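Local coordinates for DNA double-strand break repair nuclease NurA (Sulfolobus solfataricus, PDB 2YGK), which is a manganese-dependent nuclease that, probably together with the HerA helicase, resects the 5' strand at DNA double-strand breaks, at residues A56-S61 against A114-L119; G75-I80 against L89-Q94; I108-E113 against L177-N182; C52-I57 against Y129-G134; L119-G124 against I190-G195. One frame throughout, in Å; residues are numbered along the deposited sequence.

Interaction 1 of 5, residues A56-S61 against A114-L119; sequences AIDGGS and ALELSL. With MN (manganese (II) ion), chain C.
The carboxylates of Asp-58 and Glu-116 lie side by side and point the same way, their planes turned 58° apart and their nearest oxygens, Asp-58 OD1 and Glu-116 OE1, separated by 4.0 Å. Asp-58 OD1 is held twice. Asp-58 OD1 binds the manganese ion at 2.4 Å and accepts a hydrogen bond from Gly-59 N at 2.6 Å, which arrives on the anti side, 24° out of the carboxylate plane. The Glu-116 carboxylate settles against the glycine backbone instead, with OE2 3.4 Å from Gly-59 CA, an approach that the missing side chain makes possible. No hydrogen bond joins strand and helix here; the polar end of Glu-116 is taken up by Lys-139, which forms a salt bridge with OE1.

Next to the acid groups the packing is apolar. Ile-57 CG2, anti to the backbone N, presses on the helix at Glu-116 CA, 3.5 Å away, and Leu-119 CB lies 4.4 Å from Ile-57 CG1.

Segments 56-61 and 114-119 run nearly antiparallel, at 162°. Strand 54-65 is hydrogen-bonded between strands 129-133 and 70-82. Helix 104-123 packs on the Ile-57 face, while Ala-56 and Asp-58 meet helix 300-309.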
# COMPACT_ATOMS: atom_id res chain seq x y z
N ALA A 56 26.18 2.88 -7.84
CA ALA A 56 24.90 2.91 -7.14
C ALA A 56 23.84 2.11 -7.92
O ALA A 56 23.81 2.12 -9.13
CB ALA A 56 24.43 4.32 -6.97
N ILE A 57 22.96 1.43 -7.19
CA ILE A 57 21.89 0.69 -7.77
C ILE A 57 20.63 1.11 -7.08
O ILE A 57 20.58 1.12 -5.83
CB ILE A 57 22.06 -0.84 -7.60
CG1 ILE A 57 23.29 -1.37 -8.37
CG2 ILE A 57 20.79 -1.59 -8.10
CD1 ILE A 57 24.48 -1.71 -7.48
N ASP A 58 19.60 1.45 -7.89
CA ASP A 58 18.24 1.56 -7.41
C ASP A 58 17.24 0.96 -8.37
O ASP A 58 17.57 0.67 -9.56
CB ASP A 58 17.86 3.02 -7.16
CG ASP A 58 16.80 3.17 -6.07
OD1 ASP A 58 16.10 2.22 -5.75
OD2 ASP A 58 16.73 4.24 -5.46
N GLY A 59 15.98 0.86 -7.91
CA GLY A 59 14.94 0.26 -8.72
C GLY A 59 13.60 0.93 -8.62
O GLY A 59 13.33 1.68 -7.66
N GLY A 60 12.76 0.66 -9.63
CA GLY A 60 11.44 1.26 -9.76
C GLY A 60 10.49 0.21 -10.26
O GLY A 60 10.92 -0.72 -10.94
N SER A 61 9.20 0.37 -9.93
CA SER A 61 8.20 -0.62 -10.27
C SER A 61 6.79 -0.09 -10.08
O SER A 61 6.58 0.87 -9.38
CB SER A 61 8.30 -1.83 -9.34
OG SER A 61 7.58 -1.53 -8.15
N ALA A 114 15.09 -8.24 -6.87
CA ALA A 114 15.89 -9.18 -7.63
C ALA A 114 16.79 -8.52 -8.69
O ALA A 114 17.96 -8.88 -8.79
CB ALA A 114 14.99 -10.19 -8.28
N LEU A 115 16.27 -7.58 -9.46
CA LEU A 115 17.04 -6.98 -10.55
C LEU A 115 18.12 -6.05 -10.01
O LEU A 115 19.24 -5.99 -10.55
CB LEU A 115 16.15 -6.22 -11.53
CG LEU A 115 15.14 -7.05 -12.34
CD1 LEU A 115 14.26 -6.11 -13.17
CD2 LEU A 115 15.82 -8.07 -13.22
N GLU A 116 17.78 -5.30 -8.96
CA GLU A 116 18.75 -4.47 -8.27
C GLU A 116 19.91 -5.35 -7.83
O GLU A 116 21.05 -5.13 -8.23
CB GLU A 116 18.15 -3.79 -7.04
CG GLU A 116 17.23 -2.67 -7.36
CD GLU A 116 16.45 -2.12 -6.18
OE1 GLU A 116 17.04 -1.67 -5.20
OE2 GLU A 116 15.23 -2.08 -6.24
N LEU A 117 19.61 -6.34 -7.00
CA LEU A 117 20.66 -7.16 -6.42
C LEU A 117 21.43 -7.87 -7.51
O LEU A 117 22.64 -7.98 -7.41
CB LEU A 117 20.11 -8.19 -5.45
CG LEU A 117 19.32 -7.68 -4.22
CD1 LEU A 117 18.68 -8.94 -3.62
CD2 LEU A 117 20.17 -6.84 -3.17
N SER A 118 20.78 -8.33 -8.58
CA SER A 118 21.61 -8.92 -9.62
C SER A 118 22.50 -7.91 -10.37
O SER A 118 23.53 -8.28 -10.86
CB SER A 118 20.79 -9.78 -10.58
OG SER A 118 20.18 -8.97 -11.54
N LEU A 119 22.13 -6.64 -10.44
CA LEU A 119 23.03 -5.64 -11.03
C LEU A 119 24.18 -5.32 -10.07
O LEU A 119 25.28 -4.95 -10.49
CB LEU A 119 22.27 -4.35 -11.40
CG LEU A 119 21.30 -4.44 -12.57
CD1 LEU A 119 20.52 -3.17 -12.80
CD2 LEU A 119 22.09 -4.74 -13.81
MN MN C . 14.38 1.86 -4.11

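Interaction 2 of 5, residues G75-I80 against L89-Q94; sequences GAESVI and LSEDGQ
Residues Gly-75 to Ile-80 and Leu-89 to Gln-94 are the two arms of an antiparallel hairpin, with Ala-76 and Asp-92 as a hydrogen-bonded pair (Ala-76 N to Asp-92 O 2.6 Å) and Glu-77 and Glu-91 as the adjacent non-hydrogen-bonded pair. Ser-78 N still donates to Ser-90 O at 3.1 Å, but the return bond is altered: Leu-89 N takes Ser-78 O at 3.0 Å in a nearly straight bond (178°), and Ser-90 N turns to a side chain, reaching Ser-78 OG at 3.0 Å.

That hydroxyl sits between backbone N and carbonyl carbon (chi1 63°), and Leu-89 CB lies 3.2 Å from Ser-78 OG. Both Ser-78 OG and Ser-90 OG also hydrogen-bond Asp-123 on helix 104-123. Farther along, Ile-80 CB rests against Leu-89 CD1 at 3.8 Å.

Glu-77 and Glu-91 share a face and run side by side, their carboxylate planes 66° apart and Glu-77 OE2 4.4 Å from Glu-91 OE2. Two acids so close, with Asp-308 also near Glu-77, would tend to make this face negative; a long, weak ion pair from Glu-91 to Lys-4 of the second subunit probably offsets part of that charge. The two serines, by contrast, tie the hairpin to the helix through neutral hydroxyls.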
# COMPACT_ATOMS: atom_id res chain seq x y z
N GLY A 75 12.10 -2.10 -13.19
CA GLY A 75 13.33 -1.67 -13.79
C GLY A 75 14.39 -1.34 -12.74
O GLY A 75 14.09 -0.82 -11.68
N ALA A 76 15.63 -1.66 -13.04
CA ALA A 76 16.71 -1.29 -12.15
C ALA A 76 17.86 -0.76 -13.00
O ALA A 76 17.99 -1.10 -14.19
CB ALA A 76 17.14 -2.48 -11.28
N GLU A 77 18.65 0.10 -12.40
CA GLU A 77 19.78 0.69 -13.05
C GLU A 77 20.99 0.74 -12.13
O GLU A 77 20.86 1.04 -10.96
CB GLU A 77 19.40 2.10 -13.46
CG GLU A 77 20.46 2.85 -14.21
CD GLU A 77 19.95 4.15 -14.75
OE1 GLU A 77 19.90 5.13 -14.06
OE2 GLU A 77 19.54 4.25 -15.87
N SER A 78 22.16 0.42 -12.67
CA SER A 78 23.42 0.68 -12.00
C SER A 78 24.00 1.98 -12.58
O SER A 78 23.82 2.29 -13.77
CB SER A 78 24.42 -0.49 -12.15
OG SER A 78 24.78 -0.69 -13.51
N VAL A 79 24.67 2.73 -11.72
CA VAL A 79 25.21 4.02 -12.04
C VAL A 79 26.61 4.12 -11.43
O VAL A 79 26.78 3.90 -10.22
CB VAL A 79 24.32 5.15 -11.46
CG1 VAL A 79 25.06 6.44 -11.43
CG2 VAL A 79 23.06 5.29 -12.26
N ILE A 80 27.61 4.41 -12.28
CA ILE A 80 28.97 4.67 -11.80
C ILE A 80 29.22 6.17 -11.64
O ILE A 80 28.99 6.94 -12.57
CB ILE A 80 30.06 4.03 -12.73
CG1 ILE A 80 31.42 3.97 -12.00
CG2 ILE A 80 30.21 4.81 -14.05
CD1 ILE A 80 32.26 2.75 -12.37
N LEU A 89 25.56 2.51 -16.15
CA LEU A 89 26.32 1.37 -16.55
C LEU A 89 25.39 0.39 -17.22
O LEU A 89 25.49 0.18 -18.40
CB LEU A 89 26.96 0.71 -15.34
CG LEU A 89 28.40 1.08 -14.99
CD1 LEU A 89 28.64 0.60 -13.59
CD2 LEU A 89 29.37 0.46 -15.99
N SER A 90 24.48 -0.18 -16.45
CA SER A 90 23.49 -1.12 -16.97
C SER A 90 22.08 -0.64 -16.65
O SER A 90 21.87 0.12 -15.70
CB SER A 90 23.69 -2.47 -16.33
OG SER A 90 25.03 -2.90 -16.50
N GLU A 91 21.14 -1.08 -17.48
CA GLU A 91 19.70 -0.97 -17.24
C GLU A 91 19.09 -2.35 -17.45
O GLU A 91 19.46 -3.08 -18.35
CB GLU A 91 19.03 0.01 -18.20
CG GLU A 91 19.54 1.45 -18.15
CD GLU A 91 20.60 1.77 -19.22
OE1 GLU A 91 21.59 0.99 -19.39
OE2 GLU A 91 20.44 2.82 -19.88
N ASP A 92 18.14 -2.70 -16.61
CA ASP A 92 17.60 -4.04 -16.57
C ASP A 92 16.17 -3.88 -16.10
O ASP A 92 15.94 -3.30 -15.05
CB ASP A 92 18.41 -4.87 -15.59
CG ASP A 92 18.32 -6.36 -15.85
OD1 ASP A 92 17.32 -6.84 -16.43
OD2 ASP A 92 19.28 -7.06 -15.46
N GLY A 93 15.22 -4.34 -16.91
CA GLY A 93 13.81 -4.17 -16.61
C GLY A 93 12.87 -4.92 -17.54
O GLY A 93 13.13 -5.02 -18.72
N GLN A 94 11.78 -5.41 -16.97
CA GLN A 94 10.73 -6.11 -17.70
C GLN A 94 9.34 -5.46 -17.52
O GLN A 94 9.06 -4.91 -16.47
CB GLN A 94 10.67 -7.56 -17.20
CG GLN A 94 9.81 -8.50 -18.08
CD GLN A 94 10.46 -9.88 -18.23
OE1 GLN A 94 11.02 -10.40 -17.26
NE2 GLN A 94 10.40 -10.45 -19.44

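Interaction 3 of 5, residues I108-E113 against L177-N182; sequences ISLLME and LLMLLN
Leu-110 reaches from helix 104-123 into the groove offered by Leu-178, Met-179 and Asn-182. Its CB meets Leu-178 CB at 3.9 Å and lies about as close to the amide nitrogen of Asn-182. A chi1 of -74° sets CG anti to the carbonyl carbon, and from CG the two methyls go to different partners. Leu-110 CD1 touches the CG of selenomethionine Met-179 at 3.7 Å, the two side chains crossing obliquely; since Met-179 was modelled in two conformers, this part of the packing is less certain. Leu-110 CD2 comes to 3.2 Å from Asn-182 ND2, and here the leucine and asparagine side chains cross at about a right angle.

The Asn-182 amide meets the first helix by packing. ND2 also sits 3.9 Å from Glu-113 CB, and both OD1 and ND2 of Asn-182 stay 3.7 Å from Leu-110 O, with no hydrogen bond between the segments. Leu-178 CD2 adds a looser touch on Leu-111 CA at 4.4 Å.

The short helical segments run in the same sense, their axes 9.3 Å apart and inclined by 23°. Helix 104-123 lies between strand 70-82 of the large mixed sheet, met by Ile-108 and Leu-111, and helix 171-193, which supplies Leu-178, Met-179 and Asn-182. Helix 162-166 touches both helices of the pair, where Ile-166 meets Leu-111 and Ile-165 meets Leu-178.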
# COMPACT_ATOMS: atom_id res chain seq x y z
N ILE A 108 5.70 -8.00 -7.26
CA ILE A 108 6.25 -7.05 -8.20
C ILE A 108 7.48 -6.43 -7.55
O ILE A 108 8.54 -6.33 -8.18
CB ILE A 108 5.29 -5.93 -8.58
CG1 ILE A 108 4.17 -6.45 -9.49
CG2 ILE A 108 6.02 -4.81 -9.31
CD1 ILE A 108 2.91 -5.58 -9.46
N SER A 109 7.36 -6.03 -6.29
CA SER A 109 8.46 -5.36 -5.64
C SER A 109 9.64 -6.30 -5.41
O SER A 109 10.77 -5.88 -5.54
CB SER A 109 8.03 -4.65 -4.35
OG SER A 109 7.22 -5.48 -3.56
N LEU A 110 9.37 -7.56 -5.08
CA LEU A 110 10.43 -8.53 -4.86
C LEU A 110 11.14 -8.81 -6.18
O LEU A 110 12.35 -9.03 -6.22
CB LEU A 110 9.88 -9.84 -4.29
CG LEU A 110 9.48 -9.72 -2.82
CD1 LEU A 110 8.60 -10.88 -2.36
CD2 LEU A 110 10.69 -9.62 -1.94
N LEU A 111 10.38 -8.82 -7.27
CA LEU A 111 10.96 -8.95 -8.59
C LEU A 111 11.89 -7.76 -8.88
O LEU A 111 13.01 -7.94 -9.38
CB LEU A 111 9.86 -9.07 -9.60
CG LEU A 111 10.19 -9.17 -11.08
CD1 LEU A 111 11.38 -10.07 -11.37
CD2 LEU A 111 8.91 -9.65 -11.78
N MSE A 112 11.46 -6.56 -8.51
CA MSE A 112 12.29 -5.37 -8.66
C MSE A 112 13.57 -5.53 -7.83
O MSE A 112 14.66 -5.32 -8.35
CB MSE A 112 11.50 -4.13 -8.27
CG MSE A 112 12.29 -2.80 -8.36
SE MSE A 112 11.40 -1.38 -7.30
CE MSE A 112 11.41 -2.39 -5.61
N GLU A 113 13.45 -5.94 -6.57
CA GLU A 113 14.60 -6.12 -5.71
C GLU A 113 15.60 -7.14 -6.33
O GLU A 113 16.80 -6.89 -6.40
CB GLU A 113 14.13 -6.47 -4.29
CG GLU A 113 13.86 -5.14 -3.38
CD GLU A 113 12.46 -5.05 -2.65
OE1 GLU A 113 11.77 -6.10 -2.50
OE2 GLU A 113 12.07 -3.92 -2.20
N LEU A 177 9.32 -18.07 -3.30
CA LEU A 177 10.51 -18.26 -4.13
C LEU A 177 11.27 -16.97 -4.38
O LEU A 177 12.49 -16.98 -4.38
CB LEU A 177 10.16 -18.87 -5.47
CG LEU A 177 10.08 -20.38 -5.53
CD1 LEU A 177 9.88 -20.76 -7.01
CD2 LEU A 177 11.31 -21.07 -4.92
N LEU A 178 10.56 -15.88 -4.64
CA LEU A 178 11.23 -14.59 -4.87
C LEU A 178 11.94 -14.09 -3.61
O LEU A 178 13.02 -13.56 -3.70
CB LEU A 178 10.26 -13.54 -5.40
CG LEU A 178 9.91 -13.69 -6.89
CD1 LEU A 178 8.60 -12.95 -7.29
CD2 LEU A 178 11.07 -13.25 -7.74
N MSE A 179 11.33 -14.29 -2.45
CA MSE A 179 11.97 -13.94 -1.19
C MSE A 179 13.29 -14.68 -1.04
O MSE A 179 14.32 -14.08 -0.75
CB MSE A 179 11.04 -14.28 -0.02
CG MSE A 179 9.88 -13.32 0.10
SE MSE A 179 8.70 -13.77 1.56
CE MSE A 179 9.91 -13.33 3.04
N LEU A 180 13.25 -16.00 -1.26
CA LEU A 180 14.47 -16.81 -1.21
C LEU A 180 15.55 -16.29 -2.16
O LEU A 180 16.69 -16.08 -1.76
CB LEU A 180 14.16 -18.28 -1.55
CG LEU A 180 14.13 -19.27 -0.39
CD1 LEU A 180 14.00 -20.69 -0.93
CD2 LEU A 180 15.38 -19.18 0.50
N LEU A 181 15.16 -16.06 -3.42
CA LEU A 181 16.09 -15.51 -4.41
C LEU A 181 16.83 -14.27 -3.90
O LEU A 181 18.06 -14.17 -4.01
CB LEU A 181 15.36 -15.17 -5.72
CG LEU A 181 16.28 -14.75 -6.86
CD1 LEU A 181 17.39 -15.78 -7.07
CD2 LEU A 181 15.52 -14.50 -8.15
N ASN A 182 16.09 -13.33 -3.35
CA ASN A 182 16.73 -12.16 -2.78
C ASN A 182 17.74 -12.50 -1.66
O ASN A 182 18.85 -11.97 -1.64
CB ASN A 182 15.69 -11.20 -2.27
CG ASN A 182 14.80 -10.70 -3.36
OD1 ASN A 182 15.13 -10.79 -4.53
ND2 ASN A 182 13.66 -10.14 -2.98

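Interaction 4 of 5, residues C52-I57 against Y129-G134; sequences CKFVAI and YILMDG. With MN (manganese (II) ion), chain C.
Phe-54 and Tyr-129 stand side by side and point the same way on one face of two adjacent parallel strands, inside a mixed sheet consistent with the RNase H-like clan of this family. In both, CG is anti to the carbonyl carbon. The rings are nearly parallel, with 17° between planes. They are slid apart, however, with the centroids of the Phe-54 and Tyr-129 rings 5.8 Å from each other, so that overlap is slight and the contact runs through Phe-54 CD1 and CE1 against Tyr-129 CB and CD2, the closest pair being Phe-54 CD1 and Tyr-129 CB at 3.8 Å. Cys-52 SG comes to the edge of the tyrosine ring, in its plane, 3.9 Å from Tyr-129 CD2. Leu-131 crosses the phenylalanine obliquely, and helix 280-291 packs over this aromatic face.

On the opposite face Ile-57 crosses Ile-130 obliquely, Ile-57 CD1 to Ile-130 CG2 3.6 Å, and lies beside selenomethionine Met-132; helix 104-123 packs on Ile-57 and Met-132. Between the faces the strands are stitched by four backbone hydrogen bonds that alternate in direction, as parallel pairing requires, including Leu-131 N to Val-55 O at 2.9 Å and Ile-57 N to Leu-131 O at 3.0 Å.

This registration brings the manganese ligand Asp-133 beside Asp-58, the other aspartate of the site. Asp-133 CG is anti to the backbone N, and Asp-133 OD2 binds the manganese ion at 2.5 Å.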
# COMPACT_ATOMS: atom_id res chain seq x y z
N CYS A 52 37.46 8.42 -5.91
CA CYS A 52 36.97 7.14 -5.43
C CYS A 52 35.62 6.81 -6.11
O CYS A 52 34.76 7.68 -6.26
CB CYS A 52 36.84 7.21 -3.90
SG CYS A 52 35.78 5.98 -3.20
N LYS A 53 35.46 5.57 -6.55
CA LYS A 53 34.41 5.22 -7.48
C LYS A 53 33.29 4.47 -6.80
O LYS A 53 33.52 3.49 -6.11
CB LYS A 53 34.97 4.41 -8.65
CG LYS A 53 35.35 5.23 -9.86
CD LYS A 53 36.00 4.33 -10.90
CE LYS A 53 36.21 5.03 -12.25
NZ LYS A 53 37.29 6.06 -12.10
N PHE A 54 32.07 4.96 -7.02
CA PHE A 54 30.87 4.41 -6.44
C PHE A 54 29.99 3.91 -7.54
O PHE A 54 29.76 4.63 -8.52
CB PHE A 54 30.10 5.49 -5.70
CG PHE A 54 30.85 6.09 -4.55
CD1 PHE A 54 30.76 5.52 -3.29
CD2 PHE A 54 31.66 7.19 -4.74
CE1 PHE A 54 31.48 6.07 -2.23
CE2 PHE A 54 32.36 7.75 -3.68
CZ PHE A 54 32.27 7.18 -2.42
N VAL A 55 29.51 2.66 -7.40
CA VAL A 55 28.46 2.14 -8.26
C VAL A 55 27.20 2.15 -7.41
O VAL A 55 27.14 1.48 -6.38
CB VAL A 55 28.75 0.69 -8.76
CG1 VAL A 55 27.54 0.12 -9.54
CG2 VAL A 55 30.00 0.65 -9.61
N ALA A 56 26.18 2.88 -7.84
CA ALA A 56 24.90 2.91 -7.14
C ALA A 56 23.84 2.11 -7.92
O ALA A 56 23.81 2.12 -9.13
CB ALA A 56 24.43 4.32 -6.97
N ILE A 57 22.96 1.43 -7.19
CA ILE A 57 21.89 0.69 -7.77
C ILE A 57 20.63 1.11 -7.08
O ILE A 57 20.58 1.12 -5.83
CB ILE A 57 22.06 -0.84 -7.60
CG1 ILE A 57 23.29 -1.37 -8.37
CG2 ILE A 57 20.79 -1.59 -8.10
CD1 ILE A 57 24.48 -1.71 -7.48
N TYR A 129 33.24 1.17 -3.86
CA TYR A 129 32.10 0.89 -3.01
C TYR A 129 30.84 0.70 -3.86
O TYR A 129 30.76 1.18 -5.02
CB TYR A 129 31.86 2.06 -2.07
CG TYR A 129 32.89 2.31 -1.00
CD1 TYR A 129 32.75 1.74 0.26
CD2 TYR A 129 33.94 3.18 -1.21
CE1 TYR A 129 33.65 1.99 1.29
CE2 TYR A 129 34.88 3.45 -0.18
CZ TYR A 129 34.73 2.84 1.08
OH TYR A 129 35.62 3.08 2.13
N ILE A 130 29.87 0.01 -3.28
CA ILE A 130 28.58 -0.19 -3.92
C ILE A 130 27.54 0.43 -3.02
O ILE A 130 27.50 0.14 -1.84
CB ILE A 130 28.25 -1.68 -4.09
CG1 ILE A 130 29.30 -2.35 -4.96
CG2 ILE A 130 26.87 -1.87 -4.76
CD1 ILE A 130 29.04 -3.81 -5.09
N LEU A 131 26.72 1.31 -3.56
CA LEU A 131 25.64 1.92 -2.80
C LEU A 131 24.32 1.32 -3.23
O LEU A 131 23.90 1.50 -4.37
CB LEU A 131 25.60 3.42 -3.05
CG LEU A 131 26.94 4.11 -2.96
CD1 LEU A 131 26.75 5.61 -3.16
CD2 LEU A 131 27.55 3.79 -1.57
N MSE A 132 23.66 0.63 -2.31
CA MSE A 132 22.29 0.19 -2.49
C MSE A 132 21.35 1.16 -1.78
O MSE A 132 21.71 1.73 -0.73
CB MSE A 132 22.06 -1.19 -1.84
CG MSE A 132 23.10 -2.25 -2.15
SE MSE A 132 23.03 -2.92 -3.95
CE MSE A 132 21.18 -3.43 -4.05
N ASP A 133 20.14 1.27 -2.32
CA ASP A 133 19.07 2.07 -1.77
C ASP A 133 18.14 1.20 -0.95
O ASP A 133 17.47 0.36 -1.48
CB ASP A 133 18.27 2.70 -2.89
CG ASP A 133 17.10 3.50 -2.39
OD1 ASP A 133 17.31 4.39 -1.57
OD2 ASP A 133 15.98 3.27 -2.81
N GLY A 134 18.12 1.39 0.35
CA GLY A 134 17.41 0.51 1.24
C GLY A 134 18.29 -0.16 2.29
O GLY A 134 19.49 -0.37 2.10
MN MN C . 14.38 1.86 -4.11

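Interaction 5 of 5, residues L119-G124 against I190-G195; sequences LALRDG and IEEYDG
The hydroxyl oxygen of Tyr-193 meets residues 120-124 near the C-terminal end of helix 104-123, with Gly-124 CA at 3.4 Å from Tyr-193 OH and the carbonyl oxygens Ala-120 O and Leu-121 O each 3.6 Å from it. No hydrogen bond is formed across the two segments. Within its own segment the hydroxyl has a closer polar neighbour, Glu-192 OE2, 3.0 Å from Tyr-193 OH.

The ring itself lies against backbone: Tyr-193 CE1 is 3.5 Å from Gly-124 C. Having no side chain, Gly-124 lets the ring approach the main chain; a CB at this position would collide with it. One face of the ring is occupied by its sequence neighbour, Glu-192 CG standing 3.4 Å above the plane over the centre of the Tyr-193 ring. That glutamate has CG anti to its backbone N (chi1 165°) and then runs extended, crossing Leu-121 obliquely; Glu-192 OE1 stops 3.6 Å from Leu-121 CD2.

Asp-194 is the first residue to leave helical angles, with positive phi (39°). Elsewhere Leu-121 packs on Leu-185, Lys-188 and Ile-189 of helix 171-193, and Tyr-193 reaches Ile-130 of the sheet.

Across the two segments the contact is thus one of van der Waals packing, a buried tyrosine against glycine and carbonyl groups, with the exposed Glu-192 at its border.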
# COMPACT_ATOMS: atom_id res chain seq x y z
N LEU A 119 22.13 -6.64 -10.44
CA LEU A 119 23.03 -5.64 -11.03
C LEU A 119 24.18 -5.32 -10.07
O LEU A 119 25.28 -4.95 -10.49
CB LEU A 119 22.27 -4.35 -11.40
CG LEU A 119 21.30 -4.44 -12.57
CD1 LEU A 119 20.52 -3.17 -12.80
CD2 LEU A 119 22.09 -4.74 -13.81
N ALA A 120 23.95 -5.48 -8.78
CA ALA A 120 25.04 -5.31 -7.83
C ALA A 120 26.12 -6.37 -8.11
O ALA A 120 27.32 -6.12 -7.97
CB ALA A 120 24.52 -5.41 -6.40
N LEU A 121 25.71 -7.57 -8.51
CA LEU A 121 26.68 -8.58 -8.87
C LEU A 121 27.24 -8.31 -10.24
O LEU A 121 28.43 -8.50 -10.47
CB LEU A 121 26.08 -9.97 -8.86
CG LEU A 121 25.77 -10.48 -7.47
CD1 LEU A 121 24.75 -11.60 -7.60
CD2 LEU A 121 27.03 -10.96 -6.73
N ARG A 122 26.41 -7.86 -11.17
CA ARG A 122 26.95 -7.52 -12.46
C ARG A 122 28.07 -6.47 -12.35
O ARG A 122 29.18 -6.73 -12.74
CB ARG A 122 25.86 -7.06 -13.42
CG ARG A 122 26.29 -7.10 -14.88
CD ARG A 122 25.12 -6.87 -15.82
NE ARG A 122 25.57 -6.17 -17.02
CZ ARG A 122 24.77 -5.64 -17.95
NH1 ARG A 122 23.44 -5.73 -17.84
NH2 ARG A 122 25.31 -5.02 -19.00
N ASP A 123 27.78 -5.29 -11.82
CA ASP A 123 28.68 -4.16 -12.00
C ASP A 123 29.37 -3.75 -10.74
O ASP A 123 30.09 -2.76 -10.74
CB ASP A 123 27.93 -2.94 -12.57
CG ASP A 123 27.17 -3.26 -13.86
OD1 ASP A 123 27.75 -3.85 -14.81
OD2 ASP A 123 25.99 -2.88 -13.94
N GLY A 124 29.16 -4.49 -9.66
CA GLY A 124 29.73 -4.10 -8.37
C GLY A 124 31.24 -3.96 -8.35
O GLY A 124 31.79 -3.03 -7.77
N ILE A 190 27.44 -10.10 -0.30
CA ILE A 190 28.17 -10.03 0.93
C ILE A 190 29.47 -10.78 0.83
O ILE A 190 30.51 -10.29 1.24
CB ILE A 190 27.40 -10.63 2.12
CG1 ILE A 190 26.09 -9.87 2.35
CG2 ILE A 190 28.24 -10.57 3.39
CD1 ILE A 190 26.30 -8.38 2.58
N GLU A 191 29.44 -11.98 0.29
CA GLU A 191 30.69 -12.73 0.21
C GLU A 191 31.69 -12.21 -0.85
O GLU A 191 32.88 -12.34 -0.65
CB GLU A 191 30.46 -14.23 0.06
CG GLU A 191 29.88 -14.66 -1.26
CD GLU A 191 29.80 -16.17 -1.38
OE1 GLU A 191 30.77 -16.85 -0.94
OE2 GLU A 191 28.78 -16.66 -1.92
N GLU A 192 31.21 -11.62 -1.93
CA GLU A 192 32.10 -11.10 -2.96
C GLU A 192 32.58 -9.68 -2.58
O GLU A 192 33.70 -9.25 -2.96
CB GLU A 192 31.39 -11.13 -4.33
CG GLU A 192 32.07 -10.29 -5.44
CD GLU A 192 31.54 -10.57 -6.85
OE1 GLU A 192 30.58 -11.37 -7.03
OE2 GLU A 192 32.12 -9.99 -7.81
N TYR A 193 31.77 -8.94 -1.84
CA TYR A 193 32.09 -7.55 -1.62
C TYR A 193 32.15 -7.13 -0.17
O TYR A 193 32.23 -5.94 0.10
CB TYR A 193 31.08 -6.68 -2.33
CG TYR A 193 30.99 -6.89 -3.81
CD1 TYR A 193 31.98 -6.42 -4.66
CD2 TYR A 193 29.88 -7.52 -4.38
CE1 TYR A 193 31.89 -6.58 -6.05
CE2 TYR A 193 29.78 -7.68 -5.77
CZ TYR A 193 30.80 -7.21 -6.59
OH TYR A 193 30.72 -7.37 -7.95
N ASP A 194 32.13 -8.10 0.76
CA ASP A 194 32.53 -7.87 2.18
C ASP A 194 32.03 -6.49 2.66
O ASP A 194 30.86 -6.17 2.44
CB ASP A 194 34.06 -8.01 2.39
CG ASP A 194 34.55 -9.50 2.44
OD1 ASP A 194 33.89 -10.39 1.84
OD2 ASP A 194 35.63 -9.76 3.11
N GLY A 195 32.89 -5.66 3.24
CA GLY A 195 32.43 -4.34 3.69
C GLY A 195 32.31 -3.26 2.63
O GLY A 195 32.08 -2.13 2.96

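Interactions 1, 3 and 5 follow helix 104-123 along its length: one sets it on the sheet, the other two pair it with helix 171-193, their centres about 17 Å apart. Interactions 2 and 4 are strand pairings within that sheet, held chiefly by backbone hydrogen bonds that the three helix contacts lack. Interactions 1 and 4 share Ala-56 and Ile-57 and each supply one manganese ligand, so the two aspartates meet at the metal where these contacts adjoin. Interaction 2, on the outermost hairpin, is only partly buried and reaches the second subunit. Interaction 3 combines Leu-110 packing with the Asn-182 amide, whereas interaction 5, at the helix ends, includes exposed Glu-192 and rests on one tyrosine.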